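Local coordinates for dihydroneopterin aldolase (PDB 3V9O), which belongs to the tunnelling-fold (T-fold) enzymes, in which helices pack on an antiparallel beta sheet, and carries bound guanine in this model, at residues R18-C22 and V111-R115; D99-A103 and V114-T118. The contacts are given in a common frame with arbitrary orientation. Where two conformers were deposited one is given. Residues are numbered along the deposited sequence.

Contact 1: R18-C22 and V111-R115; sequences RLADC and VRAVR. With EDO (1,2-ethanediol), chain B.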
# COMPACT_ATOMS: atom_id res chain seq x y z
N ARG A 18 18.44 0.12 -5.86
CA ARG A 18 18.78 -0.95 -6.79
C ARG A 18 17.70 -1.13 -7.85
O ARG A 18 17.86 -1.87 -8.82
CB ARG A 18 18.99 -2.25 -6.02
CG ARG A 18 19.50 -3.42 -6.84
CD ARG A 18 20.80 -3.09 -7.55
NE ARG A 18 21.38 -4.29 -8.16
CZ ARG A 18 22.14 -4.27 -9.25
NH1 ARG A 18 22.40 -3.12 -9.85
NH2 ARG A 18 22.64 -5.40 -9.74
N LEU A 19 16.59 -0.43 -7.66
CA LEU A 19 15.40 -0.59 -8.50
C LEU A 19 15.03 0.74 -9.17
O LEU A 19 14.06 0.81 -9.92
CB LEU A 19 14.22 -1.08 -7.64
CG LEU A 19 14.34 -2.43 -6.92
CD1 LEU A 19 13.06 -2.77 -6.21
CD2 LEU A 19 14.67 -3.52 -7.94
N ALA A 20 15.80 1.79 -8.89
CA ALA A 20 15.48 3.11 -9.44
C ALA A 20 15.59 3.18 -10.97
O ALA A 20 15.02 4.08 -11.60
CB ALA A 20 16.35 4.18 -8.79
N ASP A 21 16.34 2.26 -11.57
CA ASP A 21 16.51 2.27 -13.00
C ASP A 21 15.62 1.19 -13.64
O ASP A 21 15.86 0.82 -14.79
CB ASP A 21 17.99 2.06 -13.38
CG ASP A 21 18.57 0.77 -12.81
OD1 ASP A 21 17.95 0.13 -11.93
OD2 ASP A 21 19.72 0.43 -13.21
N CYS A 22 14.62 0.72 -12.90
CA CYS A 22 13.74 -0.36 -13.34
C CYS A 22 12.29 0.14 -13.55
O CYS A 22 11.87 1.15 -12.99
CB CYS A 22 13.65 -1.48 -12.30
SG CYS A 22 15.18 -2.45 -12.29
N VAL A 111 15.65 -9.76 -15.57
CA VAL A 111 14.95 -9.56 -14.31
C VAL A 111 15.98 -9.18 -13.24
O VAL A 111 16.94 -9.95 -12.96
CB VAL A 111 14.17 -10.82 -13.95
CG1 VAL A 111 13.57 -10.72 -12.55
CG2 VAL A 111 13.02 -11.05 -15.01
N ARG A 112 15.79 -8.02 -12.61
CA ARG A 112 16.62 -7.52 -11.52
C ARG A 112 16.11 -8.00 -10.17
O ARG A 112 16.87 -8.25 -9.25
CB ARG A 112 16.57 -6.01 -11.55
CG ARG A 112 17.09 -5.24 -10.34
CD ARG A 112 18.60 -5.18 -10.37
NE ARG A 112 19.20 -4.77 -11.65
CZ ARG A 112 19.31 -3.50 -12.07
NH1 ARG A 112 18.88 -2.49 -11.31
NH2 ARG A 112 19.89 -3.24 -13.26
N ALA A 113 14.77 -8.10 -10.01
CA ALA A 113 14.17 -8.46 -8.72
C ALA A 113 12.78 -9.00 -8.91
O ALA A 113 12.15 -8.69 -9.96
CB ALA A 113 14.10 -7.26 -7.78
N VAL A 114 12.29 -9.73 -7.93
CA VAL A 114 10.91 -10.19 -7.98
C VAL A 114 10.30 -10.18 -6.59
O VAL A 114 10.99 -10.45 -5.58
CB VAL A 114 10.83 -11.54 -8.71
CG1 VAL A 114 11.58 -12.59 -7.95
CG2 VAL A 114 9.34 -11.94 -8.93
N ARG A 115 9.01 -9.83 -6.51
CA ARG A 115 8.24 -9.95 -5.28
C ARG A 115 7.16 -10.99 -5.64
O ARG A 115 6.46 -10.80 -6.67
CB ARG A 115 7.60 -8.64 -4.85
CG ARG A 115 6.86 -8.79 -3.46
CD ARG A 115 6.14 -7.50 -3.04
NE ARG A 115 4.99 -7.25 -3.94
CZ ARG A 115 3.74 -7.78 -3.84
NH1 ARG A 115 3.39 -8.65 -2.88
NH2 ARG A 115 2.82 -7.44 -4.75
C1 EDO B . 19.92 -6.89 -15.51
O1 EDO B . 20.59 -5.68 -15.09
C2 EDO B . 19.13 -7.44 -14.33
O2 EDO B . 19.85 -7.40 -13.07
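Strand 113-120 enters the sheet through a classic beta bulge, in which R112 and A113 both face F56 of the neighbouring strand 47-58. R112, by far the most covered residue here, sends its side chain across to the loop ahead of strand 22-34. There a type I turn runs from L19 to C22, closed by C22 N on L19 O at 3.0 Å. R18 O, just before the turn, and D21 OD1, within it, both accept from R112 NH1 at 2.8 Å, the second as a salt bridge. R18 lays its guanidinium flat over that of R112, centres 4.1 Å apart and planes 9° from parallel. These are like charges, with R18 NH1 3.9 Å from R112 NH1, and the R18 side chain is poorly ordered; D21 helps offset the charge. On the opposite face of the R112 group sits C22 SG. L19 adds the apolar part: its CD2 lies 3.8 Å from both R112 CG and A113 CB, and L19 also packs on F56 and F135. The remaining edge of R112 is taken by an ethanediol, probably from the crystallisation liquor, with R112 NE 3.1 Å from EDO O2 and R112 NH2 3.1 Å from EDO O1.

Contact 2: D99-A103 and V114-T118; sequences DAIAA and VRVST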
# COMPACT_ATOMS: atom_id res chain seq x y z
N ASP A 99 8.39 -19.76 -3.11
CA ASP A 99 9.82 -19.76 -3.39
C ASP A 99 10.08 -20.28 -4.81
O ASP A 99 11.00 -19.76 -5.50
CB ASP A 99 10.55 -20.67 -2.41
CG ASP A 99 10.60 -20.13 -0.96
OD1 ASP A 99 10.17 -18.98 -0.68
OD2 ASP A 99 11.07 -20.92 -0.11
N ALA A 100 9.31 -21.28 -5.28
CA ALA A 100 9.52 -21.82 -6.61
C ALA A 100 9.16 -20.81 -7.68
O ALA A 100 9.90 -20.70 -8.68
CB ALA A 100 8.72 -23.11 -6.80
N ILE A 101 8.11 -20.01 -7.49
CA ILE A 101 7.71 -19.01 -8.45
C ILE A 101 8.79 -17.95 -8.48
O ILE A 101 9.24 -17.52 -9.58
CB ILE A 101 6.37 -18.40 -8.08
CG1 ILE A 101 5.26 -19.44 -8.28
CG2 ILE A 101 6.04 -17.19 -9.02
CD1 ILE A 101 3.96 -19.02 -7.51
N ALA A 102 9.25 -17.51 -7.29
CA ALA A 102 10.30 -16.50 -7.28
C ALA A 102 11.58 -16.98 -7.96
O ALA A 102 12.19 -16.21 -8.75
CB ALA A 102 10.61 -16.04 -5.85
N ALA A 103 12.01 -18.21 -7.71
CA ALA A 103 13.24 -18.72 -8.34
C ALA A 103 13.08 -18.81 -9.86
O ALA A 103 14.03 -18.44 -10.61
CB ALA A 103 13.62 -20.07 -7.76
N VAL A 114 12.29 -9.73 -7.93
CA VAL A 114 10.91 -10.19 -7.98
C VAL A 114 10.30 -10.18 -6.59
O VAL A 114 10.99 -10.45 -5.58
CB VAL A 114 10.83 -11.54 -8.71
CG1 VAL A 114 11.58 -12.59 -7.95
CG2 VAL A 114 9.34 -11.94 -8.93
N ARG A 115 9.01 -9.83 -6.51
CA ARG A 115 8.24 -9.95 -5.28
C ARG A 115 7.16 -10.99 -5.64
O ARG A 115 6.46 -10.80 -6.67
CB ARG A 115 7.60 -8.64 -4.85
CG ARG A 115 6.86 -8.79 -3.46
CD ARG A 115 6.14 -7.50 -3.04
NE ARG A 115 4.99 -7.25 -3.94
CZ ARG A 115 3.74 -7.78 -3.84
NH1 ARG A 115 3.39 -8.65 -2.88
NH2 ARG A 115 2.82 -7.44 -4.75
N VAL A 116 6.96 -12.01 -4.83
CA VAL A 116 5.88 -12.99 -5.01
C VAL A 116 5.20 -13.21 -3.68
O VAL A 116 5.84 -13.34 -2.65
CB VAL A 116 6.41 -14.35 -5.44
CG1 VAL A 116 5.21 -15.33 -5.68
CG2 VAL A 116 7.27 -14.22 -6.69
N SER A 117 3.87 -13.15 -3.70
CA SER A 117 3.07 -13.58 -2.55
C SER A 117 2.10 -14.67 -3.00
O SER A 117 1.54 -14.63 -4.11
CB SER A 117 2.32 -12.43 -1.84
OG SER A 117 1.33 -11.87 -2.69
N THR A 118 1.89 -15.61 -2.11
CA THR A 118 0.77 -16.57 -2.21
C THR A 118 -0.10 -16.40 -0.99
O THR A 118 0.38 -15.99 0.07
CB THR A 118 1.27 -18.05 -2.30
OG1 THR A 118 1.99 -18.36 -1.10
CG2 THR A 118 2.26 -18.23 -3.51
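Here is the alpha/beta layer packing of the T-fold: helix 94-106 packs on one face of the sheet. Where 99-103 meets 114-118, the segment axes run at 157°, roughly antiparallel, and come within 8.1 Å, a close approach consistent with the small side chain of A102 at the nearest point. A102 CA and V116 CA are 6.1 Å apart, the nearest such pair between the two segments. The main bump is V116, which presses into the helix surface. Both its methyls reach I101 CG2, V116 CG1 at 3.9 Å and V116 CG2 at 4.0 Å; V116 CG2 also lies 3.8 Å from A102 CA and 3.9 Å from A102 CB. The A102 methyl sits over the notch between V114 and V116, with A102 CB 4.2 Å from V114 CG1, and that same V114 CG1 reaches A102 O at 3.8 Å. V114 was deposited in two conformers, of which this is one. At the other end I101 CD1 only loosely approaches T118 CG2, at 4.4 Å. I101 also packs on V82 and C85 of helix 76-87, so it sits between strand and second helix. T118 turns its OG1 to a hydrogen bond with Q94, one of the guanine-pocket residues, and its side chain is about 7 Å from the guanine. R115 and S117 point away from the helix, R115 pairing with D54 and E133. With no hydrogen bond or salt bridge between the segments, the layers are held by apolar shape complementarity, and the polar ends of D99, R115 and T118 are bonded outside the two segments.

From the N terminus, the chain gives 18-22 first, runs through strands 22-34 and 47-58 and helix 76-87, and then supplies 99-103 from helix 94-106. Turning back, it delivers 111-115 and 114-118 in succession. Contact 1 closes a long loop of 88 residues; contact 2 closes a short one of 10. Both loops end on the same strand, the short one starting inside the long one, so they share an end rather than cross. The second segments have V114 and R115 in common, so strand 113-120 serves both, meeting the N-terminal loop at its start and the helix layer farther along, with contact centres 14 Å apart.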